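Local coordinates for carbon dioxide concentrating mechanism protein CcmK (Synechococcus elongatus, PDB 4OX6) that probably forms, as a six-subunit BMC-domain protein, part of the protein shell of the carboxysome in the carbon dioxide concentrating mechanism, at residues A[94-98]-A[99-103]. Residues are numbered along the deposited sequence; the frame is centred on the assembly and turned at random.
Sequences PRPHE and NVEAV
H97 N-caps the short helix 98-103 of a BMC-domain subunit, a local contact where the loop after strand 86-93 turns into that helix. The evidence is in the imidazole: H97 ND1 accepts from N99 N at 3.0 Å. The bond is nearly straight, 168° at the hydrogen, and N99 N meets the ring edge close to the ring plane, as expected for an acceptor nitrogen. With CG of H97 anti to its backbone N (chi1 -163°), the imidazole comes round to the first turn, and H97 ND1 also lies 3.4 Å from N99 CB. The backbone of H97 contributes too: its O accepts from V100 N at 3.0 Å, with the donor well above the carbonyl plane. Replacing the imidazole of H97 by the methyl of an alanine is likely to leave the N99 N-H without its cap and to weaken the start of the helix. The cap lies at a subunit interface, since H97 N donates to D36 OD1 of the second subunit and the H97 side chain packs on V39 of that subunit. The carboxylate of E101 is held by R62 of the same chain, its OE2 forming a salt bridge with R62 NH1. The first helical i to i+4 bond runs from A102 N to E98 O at 3.0 Å, and the methyl CB of A102 sits 3.5 Å from that same E98 O.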
loop_
_atom_site.group_PDB
_atom_site.type_symbol
_atom_site.label_atom_id
_atom_site.label_comp_id
_atom_site.label_asym_id
_atom_site.label_seq_id
_atom_site.Cartn_x
_atom_site.Cartn_y
_atom_site.Cartn_z
ATOM N N PRO A 94 24.091 6.142 -17.313
ATOM C CA PRO A 94 25.203 5.381 -17.874
ATOM C C PRO A 94 26.196 4.768 -16.907
ATOM O O PRO A 94 26.735 3.662 -17.108
ATOM C CB PRO A 94 25.867 6.374 -18.843
ATOM C CG PRO A 94 24.791 7.268 -19.296
ATOM C CD PRO A 94 23.839 7.383 -18.061
ATOM N N ARG A 95 26.520 5.551 -15.886
ATOM C CA ARG A 95 27.599 5.204 -14.957
ATOM C C ARG A 95 27.134 5.607 -13.503
ATOM O O ARG A 95 27.614 6.630 -12.958
ATOM C CB ARG A 95 28.887 5.897 -15.366
ATOM C CG ARG A 95 29.430 5.578 -16.723
ATOM C CD ARG A 95 30.212 4.267 -16.778
ATOM N NE ARG A 95 31.212 4.112 -15.720
ATOM C CZ ARG A 95 32.544 4.055 -15.847
ATOM N NH1 ARG A 95 33.203 4.216 -17.011
ATOM N NH2 ARG A 95 33.255 3.873 -14.724
ATOM N N PRO A 96 26.197 4.908 -12.934
ATOM C CA PRO A 96 25.583 5.381 -11.663
ATOM C C PRO A 96 26.609 5.357 -10.566
ATOM O O PRO A 96 27.431 4.451 -10.416
ATOM C CB PRO A 96 24.503 4.332 -11.388
ATOM C CG PRO A 96 24.956 3.117 -12.120
ATOM C CD PRO A 96 25.659 3.612 -13.349
ATOM N N HIS A 97 26.501 6.358 -9.693
ATOM C CA HIS A 97 27.349 6.412 -8.506
ATOM C C HIS A 97 27.078 5.257 -7.596
ATOM O O HIS A 97 25.933 4.822 -7.401
ATOM C CB HIS A 97 27.051 7.700 -7.758
ATOM C CG HIS A 97 28.100 8.095 -6.763
ATOM N ND1 HIS A 97 28.151 7.546 -5.496
ATOM C CD2 HIS A 97 29.080 9.008 -6.813
ATOM C CE1 HIS A 97 29.167 8.070 -4.835
ATOM N NE2 HIS A 97 29.740 8.964 -5.608
ATOM N N GLU A 98 28.126 4.739 -6.964
ATOM C CA GLU A 98 28.000 3.637 -6.018
ATOM C C GLU A 98 27.008 3.843 -4.872
ATOM O O GLU A 98 26.398 2.886 -4.385
ATOM C CB GLU A 98 29.368 3.240 -5.468
ATOM C CG GLU A 98 29.974 4.259 -4.567
ATOM C CD GLU A 98 31.309 3.785 -3.981
ATOM O OE1 GLU A 98 31.592 2.570 -4.102
ATOM O OE2 GLU A 98 32.064 4.624 -3.414
ATOM N N ASN A 99 26.858 5.078 -4.404
ATOM C CA ASN A 99 25.915 5.352 -3.337
ATOM C C ASN A 99 24.473 5.055 -3.801
ATOM O O ASN A 99 23.647 4.690 -2.975
ATOM C CB ASN A 99 26.097 6.809 -2.908
ATOM C CG ASN A 99 25.437 7.190 -1.602
ATOM O OD1 ASN A 99 24.642 6.414 -0.980
ATOM N ND2 ASN A 99 25.704 8.387 -1.199
ATOM N N VAL A 100 24.162 5.242 -5.077
ATOM C CA VAL A 100 22.835 4.918 -5.591
ATOM C C VAL A 100 22.601 3.427 -5.477
ATOM O O VAL A 100 21.564 2.988 -4.971
ATOM C CB VAL A 100 22.650 5.415 -7.040
ATOM C CG1 VAL A 100 21.281 5.062 -7.563
ATOM C CG2 VAL A 100 22.884 6.891 -7.118
ATOM N N GLU A 101 23.557 2.638 -5.901
ATOM C CA GLU A 101 23.421 1.167 -5.804
ATOM C C GLU A 101 23.314 0.712 -4.379
ATOM O O GLU A 101 22.721 -0.307 -4.073
ATOM C CB GLU A 101 24.653 0.495 -6.422
ATOM C CG GLU A 101 24.683 0.673 -7.882
ATOM C CD GLU A 101 25.644 -0.270 -8.547
ATOM O OE1 GLU A 101 26.555 0.273 -9.186
ATOM O OE2 GLU A 101 25.476 -1.516 -8.411
ATOM N N ALA A 102 23.980 1.392 -3.467
ATOM C CA ALA A 102 23.988 1.035 -2.039
ATOM C C ALA A 102 22.625 1.227 -1.393
ATOM O O ALA A 102 22.233 0.469 -0.509
ATOM C CB ALA A 102 25.045 1.892 -1.326
ATOM N N VAL A 103 21.889 2.234 -1.823
ATOM C CA VAL A 103 20.649 2.585 -1.178
ATOM C C VAL A 103 19.411 1.995 -1.902
ATOM O O VAL A 103 18.422 1.647 -1.263
ATOM C CB VAL A 103 20.520 4.146 -1.095
ATOM C CG1 VAL A 103 19.091 4.607 -0.770
ATOM C CG2 VAL A 103 21.552 4.723 -0.068
#